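Local coordinates for protein alpha-acetolactate decarboxylase (Bacillus subtilis subsp. subtilis str. 168, PDB 5XNE) that decarboxylates acetolactate to (R)-acetoin and carbon dioxide, a step toward butanediol, and carries a bound zinc ion, at residues S12-V17 with K227-T232; G43-F48 with C73-F78; Y53-D58 with H175-G180; E93-E98 with Y110-D115; N165-S170 with M203-R208. All coordinates share one frame; numbering follows the deposited sequence.

Overall arrangement
All five contacts are buried and apolar where their segments meet, and none has a hydrogen bond between its segments. Interactions 2 and 3 touch through neighbouring strands 44-48 and 51-56. Interaction 3 holds a zinc ligand, His175; Leu45 in interaction 2 and Thr232 in interaction 1 each have their side chain about 8 Å from the zinc. Interaction 2 lies nearest the chain's centre, about 7 Å away. Interactions 1 and 4 are helix contacts farther out, helix on helix and helix on strand. Interaction 5 joins a loop to the strand that meets the second subunit, and touches interaction 1 through Ile229. Polar bonds lie nearby: Arg113 with Asp115 in interaction 4, Asn165 with Ser170 in interaction 5.

Interaction 1. Residues S12-V17 with K227-T232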
# COMPACT_ATOMS: atom_id res chain seq x y z
N SER B 12 0.22 8.08 -9.57
CA SER B 12 -0.23 8.01 -10.96
C SER B 12 -0.99 9.27 -11.34
O SER B 12 -0.82 9.81 -12.46
CB SER B 12 -1.10 6.75 -11.20
OG SER B 12 -1.48 6.63 -12.58
N LEU B 13 -1.80 9.78 -10.41
CA LEU B 13 -2.47 11.05 -10.63
C LEU B 13 -1.44 12.19 -10.81
O LEU B 13 -1.59 13.02 -11.71
CB LEU B 13 -3.42 11.35 -9.46
CG LEU B 13 -4.70 12.12 -9.76
CD1 LEU B 13 -5.63 11.39 -10.73
CD2 LEU B 13 -5.41 12.46 -8.45
N LEU B 14 -0.39 12.20 -9.99
CA LEU B 14 0.66 13.21 -10.11
C LEU B 14 1.25 13.22 -11.52
O LEU B 14 1.54 14.29 -12.05
CB LEU B 14 1.77 12.96 -9.10
CG LEU B 14 1.52 13.25 -7.62
CD1 LEU B 14 2.80 12.98 -6.83
CD2 LEU B 14 1.04 14.69 -7.41
N ASP B 15 1.39 12.04 -12.11
CA ASP B 15 2.00 11.89 -13.43
C ASP B 15 1.03 12.24 -14.57
O ASP B 15 1.37 12.10 -15.75
CB ASP B 15 2.52 10.46 -13.61
CG ASP B 15 3.41 10.31 -14.85
OD1 ASP B 15 4.29 11.16 -15.05
OD2 ASP B 15 3.21 9.35 -15.62
N GLY B 16 -0.18 12.67 -14.23
CA GLY B 16 -1.11 13.13 -15.25
C GLY B 16 -1.95 12.02 -15.85
O GLY B 16 -2.54 12.19 -16.92
N VAL B 17 -2.03 10.89 -15.17
CA VAL B 17 -2.90 9.82 -15.61
C VAL B 17 -4.28 10.11 -15.04
O VAL B 17 -4.59 9.73 -13.91
CB VAL B 17 -2.39 8.45 -15.16
CG1 VAL B 17 -3.35 7.34 -15.54
CG2 VAL B 17 -1.01 8.18 -15.78
N LYS B 227 6.69 15.75 -1.59
CA LYS B 227 6.49 17.19 -1.65
C LYS B 227 5.46 17.57 -2.72
O LYS B 227 4.74 18.55 -2.58
CB LYS B 227 7.81 17.93 -1.92
CG LYS B 227 8.05 18.24 -3.40
CD LYS B 227 9.47 18.75 -3.66
CE LYS B 227 10.51 17.71 -3.30
NZ LYS B 227 11.92 18.05 -3.67
N ASP B 228 5.38 16.78 -3.78
CA ASP B 228 4.46 17.10 -4.86
C ASP B 228 3.03 16.88 -4.36
O ASP B 228 2.13 17.64 -4.70
CB ASP B 228 4.76 16.27 -6.10
CG ASP B 228 6.00 16.76 -6.85
OD1 ASP B 228 6.54 17.82 -6.48
OD2 ASP B 228 6.41 16.09 -7.82
N ILE B 229 2.84 15.87 -3.53
CA ILE B 229 1.54 15.64 -2.91
C ILE B 229 1.20 16.79 -1.95
O ILE B 229 0.07 17.28 -1.94
CB ILE B 229 1.50 14.28 -2.17
CG1 ILE B 229 1.46 13.14 -3.19
CG2 ILE B 229 0.28 14.19 -1.24
CD1 ILE B 229 1.52 11.74 -2.58
N GLU B 230 2.18 17.24 -1.17
CA GLU B 230 1.98 18.41 -0.31
C GLU B 230 1.48 19.60 -1.12
O GLU B 230 0.56 20.31 -0.70
CB GLU B 230 3.27 18.80 0.40
CG GLU B 230 3.63 17.93 1.59
CD GLU B 230 4.59 18.64 2.52
OE1 GLU B 230 4.80 19.86 2.34
OE2 GLU B 230 5.14 17.98 3.44
N THR B 231 2.09 19.81 -2.28
CA THR B 231 1.77 20.93 -3.14
C THR B 231 0.35 20.86 -3.71
O THR B 231 -0.38 21.85 -3.67
CB THR B 231 2.77 21.02 -4.31
OG1 THR B 231 4.05 21.39 -3.81
CG2 THR B 231 2.30 22.04 -5.35
N THR B 232 -0.03 19.70 -4.23
CA THR B 232 -1.32 19.57 -4.89
C THR B 232 -2.46 19.51 -3.87
O THR B 232 -3.57 19.98 -4.14
CB THR B 232 -1.38 18.32 -5.81
OG1 THR B 232 -1.25 17.13 -5.03
CG2 THR B 232 -0.25 18.35 -6.86
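Leu14 reaches from the end of helix 10-14 to helix 225-232 and makes every touch between residues 12-17 and 227-232. Its CB starts out toward the other helix, and CG stands opposite the carbonyl carbon and beside the backbone N (chi1 -72°), still short of any partner there. The two methyls then divide the work. CD1, the extended branch (chi2 -178°), enters between two side chains: it lies 3.9 Å from Asp228 CB and equally far from Ile229 CG1, with the leucine and isoleucine side chains crossing at about a right angle. CD2 turns to Thr232, 3.9 Å from its CG2 and 4.1 Å from its OG1. Asp228 and Thr232 are one helical turn apart, joined by the backbone bond Thr232 N to Asp228 O, so a single leucine spans a full turn. Just past Leu14 its helix stops in a Schellman motif: Val17 N returns to Ser12 O and Gly16 N to Leu13 O, with Gly16 at a positive phi of 87°. Replacing Leu14 by an alanine would probably open a gap facing Asp228 CB, Ile229 and Thr232, and leave Met10 to carry more of the packing between the two helices. Asp228 offers only its CB here, while its carboxylate OD2 bonds to Asn222. Met10 packs on Ile229 and Thr232, and Met136 on Thr232.

Interaction 2. Residues G43-F48 with C73-F78; sequences GELIGF and CSFTFF
Leu45 carries this contact with a single methyl. Its CG lies opposite the backbone N (chi1 175°), which sends CD2 toward residues 73-78, where it meets two side chains at once. One is Cys73, whose CB is 3.9 Å from Leu45 CD2. The other is Phe75, whose ring swings back toward the leucine so that CZ approaches the same methyl to 3.9 Å; the leucine and phenylalanine side chains cross at about a right angle. No hydrogen bond joins the segments, because strand 33-37 pairs antiparallel with both 44-48 and 73-76, and the leucine reaches past it with its side chain. Phe38 and Val64 also pack on Leu45. The backbone of this residue has a different task: Leu45 O accepts a hydrogen bond from ND1 of His175, whose NE2 holds the zinc. A carbonyl bonded to the outer nitrogen of a metal-binding histidine is a second-shell arrangement familiar from zinc enzymes.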
# COMPACT_ATOMS: atom_id res chain seq x y z
N GLY B 43 -14.08 17.22 -11.70
CA GLY B 43 -14.76 17.34 -10.42
C GLY B 43 -14.21 16.49 -9.29
O GLY B 43 -13.37 15.60 -9.48
N GLU B 44 -14.72 16.78 -8.10
CA GLU B 44 -14.38 16.11 -6.85
C GLU B 44 -15.47 15.10 -6.47
O GLU B 44 -16.66 15.42 -6.53
CB GLU B 44 -14.24 17.13 -5.73
CG GLU B 44 -13.31 18.27 -6.04
CD GLU B 44 -11.85 17.88 -5.84
OE1 GLU B 44 -11.60 16.81 -5.24
OE2 GLU B 44 -10.95 18.65 -6.26
N LEU B 45 -15.06 13.90 -6.08
CA LEU B 45 -16.00 12.90 -5.56
C LEU B 45 -16.15 12.99 -4.04
O LEU B 45 -15.16 13.09 -3.31
CB LEU B 45 -15.53 11.50 -5.94
CG LEU B 45 -16.33 10.31 -5.39
CD1 LEU B 45 -17.65 10.23 -6.12
CD2 LEU B 45 -15.57 9.02 -5.60
N ILE B 46 -17.38 12.90 -3.56
CA ILE B 46 -17.63 12.76 -2.13
C ILE B 46 -18.89 11.92 -1.95
O ILE B 46 -19.84 12.05 -2.71
CB ILE B 46 -17.78 14.13 -1.46
CG1 ILE B 46 -17.89 14.02 0.05
CG2 ILE B 46 -18.99 14.88 -1.99
CD1 ILE B 46 -17.94 15.41 0.69
N GLY B 47 -18.88 11.04 -0.97
CA GLY B 47 -20.09 10.31 -0.65
C GLY B 47 -20.08 9.75 0.75
O GLY B 47 -19.02 9.50 1.34
N PHE B 48 -21.28 9.55 1.28
CA PHE B 48 -21.47 8.96 2.59
C PHE B 48 -22.93 8.53 2.65
O PHE B 48 -23.77 9.02 1.89
CB PHE B 48 -21.10 9.94 3.72
CG PHE B 48 -21.60 11.34 3.51
CD1 PHE B 48 -22.86 11.71 3.97
CD2 PHE B 48 -20.81 12.29 2.90
CE1 PHE B 48 -23.32 13.02 3.79
CE2 PHE B 48 -21.26 13.59 2.71
CZ PHE B 48 -22.52 13.96 3.17
N CYS B 73 -9.72 7.08 -6.29
CA CYS B 73 -10.74 7.27 -5.28
C CYS B 73 -10.54 6.23 -4.18
O CYS B 73 -9.75 5.28 -4.35
CB CYS B 73 -12.16 7.20 -5.89
SG CYS B 73 -12.48 5.87 -7.07
N SER B 74 -11.23 6.43 -3.06
CA SER B 74 -11.08 5.58 -1.88
C SER B 74 -12.48 5.34 -1.29
O SER B 74 -13.23 6.31 -1.15
CB SER B 74 -10.18 6.24 -0.82
OG SER B 74 -8.95 6.73 -1.35
N PHE B 75 -12.79 4.10 -0.93
CA PHE B 75 -14.12 3.75 -0.40
C PHE B 75 -14.03 2.88 0.83
O PHE B 75 -13.06 2.16 1.03
CB PHE B 75 -14.95 3.01 -1.44
CG PHE B 75 -15.11 3.76 -2.71
CD1 PHE B 75 -16.02 4.80 -2.81
CD2 PHE B 75 -14.34 3.42 -3.82
CE1 PHE B 75 -16.16 5.51 -4.00
CE2 PHE B 75 -14.47 4.13 -5.00
CZ PHE B 75 -15.38 5.16 -5.10
N THR B 76 -15.08 2.93 1.65
CA THR B 76 -15.21 1.95 2.72
C THR B 76 -16.67 1.82 3.09
O THR B 76 -17.49 2.67 2.71
CB THR B 76 -14.38 2.34 3.95
OG1 THR B 76 -14.20 1.19 4.78
CG2 THR B 76 -15.08 3.43 4.75
N PHE B 77 -16.98 0.75 3.81
CA PHE B 77 -18.29 0.65 4.44
C PHE B 77 -18.13 1.21 5.84
O PHE B 77 -17.48 0.60 6.71
CB PHE B 77 -18.80 -0.79 4.46
CG PHE B 77 -19.27 -1.27 3.12
CD1 PHE B 77 -20.46 -0.79 2.57
CD2 PHE B 77 -18.51 -2.17 2.38
CE1 PHE B 77 -20.89 -1.22 1.33
CE2 PHE B 77 -18.93 -2.60 1.13
CZ PHE B 77 -20.12 -2.13 0.60
N PHE B 78 -18.68 2.40 6.04
CA PHE B 78 -18.47 3.17 7.25
C PHE B 78 -19.22 2.54 8.41
O PHE B 78 -20.40 2.20 8.28
CB PHE B 78 -18.90 4.61 7.04
CG PHE B 78 -18.45 5.55 8.12
CD1 PHE B 78 -19.15 5.65 9.32
CD2 PHE B 78 -17.33 6.35 7.94
CE1 PHE B 78 -18.73 6.52 10.31
CE2 PHE B 78 -16.91 7.22 8.92
CZ PHE B 78 -17.61 7.32 10.12

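Interaction 3. Residues Y53-D58 with H175-G180. With ZN (zinc ion), chain D.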
# COMPACT_ATOMS: atom_id res chain seq x y z
N TYR B 53 -21.64 12.19 -4.85
CA TYR B 53 -21.79 13.37 -5.70
C TYR B 53 -20.51 13.73 -6.43
O TYR B 53 -19.40 13.48 -5.93
CB TYR B 53 -22.22 14.57 -4.86
CG TYR B 53 -23.62 14.44 -4.31
CD1 TYR B 53 -23.86 13.80 -3.11
CD2 TYR B 53 -24.71 14.98 -5.00
CE1 TYR B 53 -25.14 13.69 -2.60
CE2 TYR B 53 -26.00 14.87 -4.50
CZ TYR B 53 -26.21 14.23 -3.30
OH TYR B 53 -27.48 14.13 -2.81
N ARG B 54 -20.67 14.33 -7.61
CA ARG B 54 -19.61 14.99 -8.36
C ARG B 54 -19.70 16.50 -8.13
O ARG B 54 -20.66 17.14 -8.56
CB ARG B 54 -19.72 14.68 -9.86
CG ARG B 54 -18.60 15.29 -10.70
CD ARG B 54 -18.93 15.30 -12.20
NE ARG B 54 -19.24 14.00 -12.78
CZ ARG B 54 -18.41 13.30 -13.55
NH1 ARG B 54 -17.18 13.76 -13.81
NH2 ARG B 54 -18.79 12.12 -14.04
N LEU B 55 -18.72 17.07 -7.45
CA LEU B 55 -18.69 18.52 -7.19
C LEU B 55 -17.85 19.22 -8.25
O LEU B 55 -16.67 18.93 -8.40
CB LEU B 55 -18.11 18.82 -5.80
CG LEU B 55 -18.95 18.71 -4.53
CD1 LEU B 55 -19.89 19.90 -4.39
CD2 LEU B 55 -19.73 17.41 -4.48
N ARG B 56 -18.46 20.14 -9.00
CA ARG B 56 -17.73 20.85 -10.04
C ARG B 56 -17.49 22.32 -9.72
O ARG B 56 -18.16 22.91 -8.87
CB ARG B 56 -18.46 20.75 -11.38
CG ARG B 56 -18.41 19.40 -12.07
CD ARG B 56 -18.96 19.53 -13.48
NE ARG B 56 -18.76 18.33 -14.29
CZ ARG B 56 -19.74 17.50 -14.64
NH1 ARG B 56 -21.00 17.72 -14.26
NH2 ARG B 56 -19.45 16.44 -15.38
N SER B 57 -16.57 22.91 -10.46
CA SER B 57 -16.18 24.30 -10.31
C SER B 57 -17.28 25.32 -10.61
O SER B 57 -17.15 26.50 -10.28
CB SER B 57 -15.01 24.58 -11.22
N ASP B 58 -18.35 24.86 -11.25
CA ASP B 58 -19.45 25.75 -11.59
C ASP B 58 -20.44 25.87 -10.43
O ASP B 58 -21.54 26.38 -10.60
CB ASP B 58 -20.17 25.26 -12.85
CG ASP B 58 -20.69 23.84 -12.72
OD1 ASP B 58 -20.65 23.26 -11.60
OD2 ASP B 58 -21.18 23.30 -13.74
N HIS B 175 -12.86 15.92 2.07
CA HIS B 175 -13.70 16.68 1.15
C HIS B 175 -14.90 17.24 1.92
O HIS B 175 -15.16 16.82 3.04
CB HIS B 175 -14.15 15.82 -0.03
CG HIS B 175 -13.06 15.50 -1.01
ND1 HIS B 175 -13.31 14.90 -2.22
CD2 HIS B 175 -11.72 15.71 -0.96
CE1 HIS B 175 -12.17 14.75 -2.88
NE2 HIS B 175 -11.19 15.23 -2.14
N PHE B 176 -15.62 18.18 1.31
CA PHE B 176 -16.76 18.83 1.95
C PHE B 176 -17.93 18.97 0.98
O PHE B 176 -17.72 19.23 -0.20
CB PHE B 176 -16.34 20.22 2.46
CG PHE B 176 -17.49 21.09 2.88
CD1 PHE B 176 -18.15 20.85 4.08
CD2 PHE B 176 -17.91 22.14 2.09
CE1 PHE B 176 -19.22 21.67 4.48
CE2 PHE B 176 -18.98 22.96 2.47
CZ PHE B 176 -19.62 22.72 3.66
N ILE B 177 -19.15 18.78 1.48
CA ILE B 177 -20.34 19.14 0.72
C ILE B 177 -21.34 19.81 1.68
O ILE B 177 -21.47 19.42 2.84
CB ILE B 177 -20.97 17.90 0.02
CG1 ILE B 177 -22.06 18.34 -0.97
CG2 ILE B 177 -21.47 16.88 1.03
CD1 ILE B 177 -22.47 17.25 -1.96
N ASP B 178 -22.01 20.85 1.20
CA ASP B 178 -22.96 21.55 2.06
C ASP B 178 -24.27 20.78 2.17
O ASP B 178 -24.55 19.85 1.41
CB ASP B 178 -23.19 22.98 1.57
CG ASP B 178 -24.08 23.03 0.34
OD1 ASP B 178 -23.83 22.28 -0.63
OD2 ASP B 178 -25.04 23.82 0.35
N GLU B 179 -25.10 21.16 3.14
CA GLU B 179 -26.35 20.43 3.37
C GLU B 179 -27.29 20.55 2.17
O GLU B 179 -28.06 19.64 1.89
CB GLU B 179 -27.04 20.91 4.64
CG GLU B 179 -28.19 19.99 5.07
CD GLU B 179 -27.75 18.93 6.07
OE1 GLU B 179 -26.54 18.88 6.40
OE2 GLU B 179 -28.60 18.13 6.52
N GLY B 180 -27.19 21.66 1.44
CA GLY B 180 -27.98 21.86 0.24
C GLY B 180 -27.51 21.05 -0.96
O GLY B 180 -28.14 21.08 -2.02
ZN ZN D . -9.03 15.29 -2.70
O HOH W 1 -7.08 15.08 -3.94
O HOH W 2 -9.24 13.52 -4.05
O HOH W 3 -9.32 16.25 -4.76
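Ile177 drives its CD1 methyl between Tyr53 and Leu55, whose side chains each cross that of the isoleucine at about a right angle. The methyl lies 3.8 Å from Tyr53 CG and 4.2 Å from the ring centroid, 29° off the ring normal, an off-centre CH-pi contact near the root of the ring. On the leucine it meets CD2 at 3.7 Å. Ile177 CG1 points opposite the backbone N (chi1 -170°), which extends the chain far enough to put CD1 there. Ile46 packs on both Leu55 and Ile177. Two residues earlier on the same strand, His175 NE2 binds zinc at 2.2 Å; His173, His186 and three waters complete the six ligands. The contact itself is apolar, with no hydrogen bond between the segments. The metal, bound by histidines and waters, probably polarises those waters, with the carboxylate of Glu44 close by.

Interaction 4. Residues E93-E98 with Y110-D115; sequences EDFEKE and YAIRID
Phe95 overlaps Ile114 with one face of its ring. Ile114 CD1 stands over that face toward its outer rim, 3.5 Å from Phe95 CZ and 3.6 Å from Phe95 CE2, and Ile114 CG1 follows at 3.8 Å from CZ. Ile112 comes to the same end of the ring obliquely, its CD1 4.1 Å from Phe95 CZ. The helix side chain and the two strand side chains approach from opposite directions; Phe95 gets its reach from CG lying opposite the backbone N (chi1 179°), which points the ring at the strand. Val197, Tyr190 and Leu192 also pack on this ring. A serine in place of Phe95 would probably open a gap over the strand and leave the CD1 methyls of Ile112 and Ile114 without their aromatic partner. On the other side of the strand Arg113 and Asp115 form a salt bridge. Arg113 grips Asp115 side-on, NE and NH2 both donating to OD1: the NE bond is 2.9 Å and nearly straight at 163°, using the syn lone pair, while NH2 meets that oxygen from above the carboxylate plane. Asp115 OD1 also bonds to Thr154, and Arg113 NH1 forms a salt bridge with Asp49. The pattern is that of a helix, 92-100, packed through apolar side chains on one face of antiparallel strands, here 109-115 flanked by 151-160 and 195-208.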
# COMPACT_ATOMS: atom_id res chain seq x y z
N GLU B 93 -6.09 23.01 12.74
CA GLU B 93 -4.90 22.60 13.49
C GLU B 93 -5.29 22.06 14.85
O GLU B 93 -4.80 21.01 15.26
CB GLU B 93 -3.91 23.76 13.63
CG GLU B 93 -3.31 24.23 12.32
CD GLU B 93 -4.23 25.18 11.56
OE1 GLU B 93 -5.38 25.41 12.01
OE2 GLU B 93 -3.80 25.70 10.50
N ASP B 94 -6.16 22.79 15.55
CA ASP B 94 -6.72 22.32 16.83
C ASP B 94 -7.28 20.93 16.65
O ASP B 94 -6.89 19.98 17.32
CB ASP B 94 -7.87 23.19 17.34
CG ASP B 94 -7.48 24.62 17.69
OD1 ASP B 94 -6.29 24.98 17.56
OD2 ASP B 94 -8.39 25.39 18.11
N PHE B 95 -8.25 20.83 15.74
CA PHE B 95 -9.01 19.62 15.54
C PHE B 95 -8.14 18.44 15.14
O PHE B 95 -8.27 17.36 15.70
CB PHE B 95 -10.09 19.85 14.47
CG PHE B 95 -10.92 18.63 14.17
CD1 PHE B 95 -11.90 18.21 15.05
CD2 PHE B 95 -10.71 17.91 13.00
CE1 PHE B 95 -12.67 17.08 14.77
CE2 PHE B 95 -11.46 16.78 12.72
CZ PHE B 95 -12.44 16.37 13.59
N GLU B 96 -7.24 18.66 14.19
CA GLU B 96 -6.49 17.55 13.62
C GLU B 96 -5.53 17.00 14.65
O GLU B 96 -5.30 15.79 14.71
CB GLU B 96 -5.79 18.00 12.34
CG GLU B 96 -6.77 17.99 11.17
CD GLU B 96 -6.16 18.36 9.84
OE1 GLU B 96 -4.93 18.56 9.79
OE2 GLU B 96 -6.93 18.43 8.84
N LYS B 97 -5.02 17.86 15.52
CA LYS B 97 -4.18 17.37 16.59
C LYS B 97 -5.00 16.79 17.74
O LYS B 97 -4.53 15.89 18.44
CB LYS B 97 -3.24 18.46 17.11
CG LYS B 97 -2.49 19.16 16.00
CD LYS B 97 -1.27 18.36 15.57
CE LYS B 97 -0.75 18.83 14.21
NZ LYS B 97 -1.83 19.40 13.33
N GLU B 98 -6.23 17.25 17.93
CA GLU B 98 -7.06 16.67 18.99
C GLU B 98 -7.48 15.24 18.62
O GLU B 98 -7.37 14.32 19.43
CB GLU B 98 -8.28 17.54 19.26
CG GLU B 98 -9.36 16.85 20.09
CD GLU B 98 -10.12 17.82 21.00
OE1 GLU B 98 -9.55 18.87 21.35
OE2 GLU B 98 -11.28 17.51 21.34
N TYR B 110 -8.26 5.16 8.92
CA TYR B 110 -9.55 5.60 9.47
C TYR B 110 -10.37 6.34 8.44
O TYR B 110 -9.83 7.08 7.62
CB TYR B 110 -9.37 6.51 10.70
CG TYR B 110 -8.56 5.89 11.80
CD1 TYR B 110 -7.18 6.01 11.82
CD2 TYR B 110 -9.17 5.15 12.80
CE1 TYR B 110 -6.41 5.43 12.82
CE2 TYR B 110 -8.42 4.56 13.81
CZ TYR B 110 -7.04 4.70 13.81
OH TYR B 110 -6.28 4.12 14.80
N ALA B 111 -11.68 6.14 8.48
CA ALA B 111 -12.59 7.03 7.79
C ALA B 111 -13.10 8.01 8.83
O ALA B 111 -13.31 7.64 10.00
CB ALA B 111 -13.74 6.28 7.15
N ILE B 112 -13.30 9.25 8.43
CA ILE B 112 -13.74 10.26 9.39
C ILE B 112 -14.77 11.18 8.77
O ILE B 112 -14.68 11.58 7.60
CB ILE B 112 -12.54 11.07 9.93
CG1 ILE B 112 -13.00 12.10 10.97
CG2 ILE B 112 -11.83 11.76 8.81
CD1 ILE B 112 -11.83 12.76 11.69
N ARG B 113 -15.77 11.53 9.58
CA ARG B 113 -16.88 12.35 9.16
C ARG B 113 -17.19 13.39 10.22
O ARG B 113 -17.25 13.08 11.41
CB ARG B 113 -18.10 11.47 8.91
CG ARG B 113 -19.31 12.19 8.44
CD ARG B 113 -20.41 11.18 8.21
NE ARG B 113 -21.67 11.85 7.96
CZ ARG B 113 -22.75 11.24 7.50
NH1 ARG B 113 -22.70 9.94 7.21
NH2 ARG B 113 -23.86 11.93 7.32
N ILE B 114 -17.36 14.62 9.76
CA ILE B 114 -17.72 15.75 10.60
C ILE B 114 -19.06 16.27 10.11
O ILE B 114 -19.15 16.71 8.96
CB ILE B 114 -16.70 16.90 10.50
CG1 ILE B 114 -15.39 16.65 11.24
CG2 ILE B 114 -17.28 18.13 11.04
CD1 ILE B 114 -14.49 17.88 11.17
N ASP B 115 -20.09 16.24 10.94
CA ASP B 115 -21.39 16.76 10.54
C ASP B 115 -21.77 17.93 11.43
O ASP B 115 -21.84 17.78 12.64
CB ASP B 115 -22.47 15.69 10.61
CG ASP B 115 -22.18 14.51 9.72
OD1 ASP B 115 -22.41 14.61 8.50
OD2 ASP B 115 -21.72 13.48 10.25

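Interaction 5. Residues N165-S170 with M203-R208; sequences NGIAVS and MNMNLR
Asn165 OD1 takes a hydrogen bond of 2.9 Å from Ser170 N, closing the loop that presents Ile167 to Met205 and Leu207. The bond is nearly straight at the hydrogen (166°), although the donor lies 34° from the plane of the carbonyl. The loop packs on strand 195-208, whose residues 204-208 pair antiparallel with a strand of the second subunit, so the sheet runs on across the interface. Within the loop, Gly166 N bonds to Ala168 O at 2.9 Å, and the positive phi of Gly166 (99°) suits a residue without a side chain. Ile167 therefore sits on a sharply bent piece of backbone, its CB directed at the strand. Its CG2, opposite the backbone N, touches Met205 and Leu207 alike, while its CD1 keeps to the leucine. Side chains cross at a slant in both pairs. Ile229, of the helix contact 12-17 with 227-232, packs on Asn165, Gly166 and Val169. At the interface, Asn204 OD1 bonds to Asn206 ND2 of the second subunit, and Asn206 ND2 repeats the bond to Asn204 OD1 of that subunit; Met205 also packs on Met205 of the second subunit. Across the loop contact, Ile167 CG2 lies 4.1 Å from Met205 SD and 4.1 Å from Leu207 CD1, and Ile167 CD1 is 4.2 Å from Leu207 CD2.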
# COMPACT_ATOMS: atom_id res chain seq x y z
N ASN B 165 1.79 6.74 2.02
CA ASN B 165 1.89 7.99 1.26
C ASN B 165 2.37 7.70 -0.16
O ASN B 165 3.32 6.95 -0.35
CB ASN B 165 2.82 8.99 1.93
CG ASN B 165 2.57 10.43 1.47
OD1 ASN B 165 1.42 10.84 1.24
ND2 ASN B 165 3.64 11.19 1.33
N GLY B 166 1.71 8.29 -1.15
CA GLY B 166 2.00 7.95 -2.53
C GLY B 166 1.00 6.96 -3.13
O GLY B 166 0.63 7.11 -4.29
N ILE B 167 0.57 5.96 -2.36
CA ILE B 167 -0.62 5.22 -2.75
C ILE B 167 -1.83 6.12 -2.50
O ILE B 167 -2.58 6.44 -3.43
CB ILE B 167 -0.77 3.90 -1.99
CG1 ILE B 167 0.33 2.93 -2.44
CG2 ILE B 167 -2.16 3.31 -2.23
CD1 ILE B 167 0.43 1.69 -1.58
N ALA B 168 -2.00 6.54 -1.26
CA ALA B 168 -3.00 7.55 -0.93
C ALA B 168 -2.29 8.79 -0.41
O ALA B 168 -1.08 8.96 -0.62
CB ALA B 168 -3.99 7.00 0.09
N VAL B 169 -3.02 9.68 0.25
CA VAL B 169 -2.43 10.88 0.80
C VAL B 169 -2.25 10.73 2.31
O VAL B 169 -3.24 10.65 3.04
CB VAL B 169 -3.29 12.12 0.50
CG1 VAL B 169 -2.68 13.36 1.16
CG2 VAL B 169 -3.44 12.31 -1.01
N SER B 170 -1.00 10.65 2.76
CA SER B 170 -0.69 10.50 4.18
C SER B 170 -1.34 11.61 5.01
O SER B 170 -1.39 12.77 4.59
CB SER B 170 0.83 10.54 4.39
OG SER B 170 1.15 10.46 5.76
N MET B 203 -8.58 -2.21 9.31
CA MET B 203 -7.34 -2.99 9.46
C MET B 203 -6.78 -3.49 8.14
O MET B 203 -5.77 -4.18 8.13
CB MET B 203 -7.56 -4.20 10.37
CG MET B 203 -8.10 -3.86 11.74
SD MET B 203 -6.98 -2.77 12.63
CE MET B 203 -5.71 -3.93 13.17
N ASN B 204 -7.46 -3.20 7.03
CA ASN B 204 -7.01 -3.62 5.71
C ASN B 204 -7.05 -2.47 4.74
O ASN B 204 -7.93 -1.61 4.82
CB ASN B 204 -7.88 -4.74 5.13
CG ASN B 204 -7.77 -6.06 5.87
OD1 ASN B 204 -7.03 -6.97 5.46
ND2 ASN B 204 -8.53 -6.18 6.95
N MET B 205 -6.10 -2.45 3.81
CA MET B 205 -6.22 -1.59 2.65
C MET B 205 -6.07 -2.46 1.42
O MET B 205 -5.04 -3.13 1.26
CB MET B 205 -5.16 -0.49 2.62
CG MET B 205 -5.26 0.32 1.34
SD MET B 205 -3.75 1.13 0.85
CE MET B 205 -2.64 -0.25 0.69
N ASN B 206 -7.08 -2.46 0.55
CA ASN B 206 -6.96 -3.19 -0.70
C ASN B 206 -6.78 -2.24 -1.86
O ASN B 206 -7.70 -1.50 -2.21
CB ASN B 206 -8.17 -4.07 -1.01
CG ASN B 206 -7.98 -4.84 -2.34
OD1 ASN B 206 -7.43 -5.92 -2.36
ND2 ASN B 206 -8.36 -4.21 -3.46
N LEU B 207 -5.58 -2.29 -2.44
CA LEU B 207 -5.24 -1.46 -3.59
C LEU B 207 -5.58 -2.17 -4.89
O LEU B 207 -5.10 -3.27 -5.14
CB LEU B 207 -3.75 -1.13 -3.55
CG LEU B 207 -3.18 -0.43 -4.78
CD1 LEU B 207 -3.85 0.92 -5.03
CD2 LEU B 207 -1.68 -0.27 -4.63
N ARG B 208 -6.43 -1.53 -5.69
CA ARG B 208 -6.79 -2.05 -7.02
C ARG B 208 -6.14 -1.21 -8.11
O ARG B 208 -6.36 -0.01 -8.18
CB ARG B 208 -8.31 -2.04 -7.17
CG ARG B 208 -8.81 -2.30 -8.59
CD ARG B 208 -8.41 -3.68 -9.09
NE ARG B 208 -9.35 -4.14 -10.11
CZ ARG B 208 -9.37 -3.70 -11.37
NH1 ARG B 208 -8.50 -2.79 -11.77
NH2 ARG B 208 -10.27 -4.17 -12.23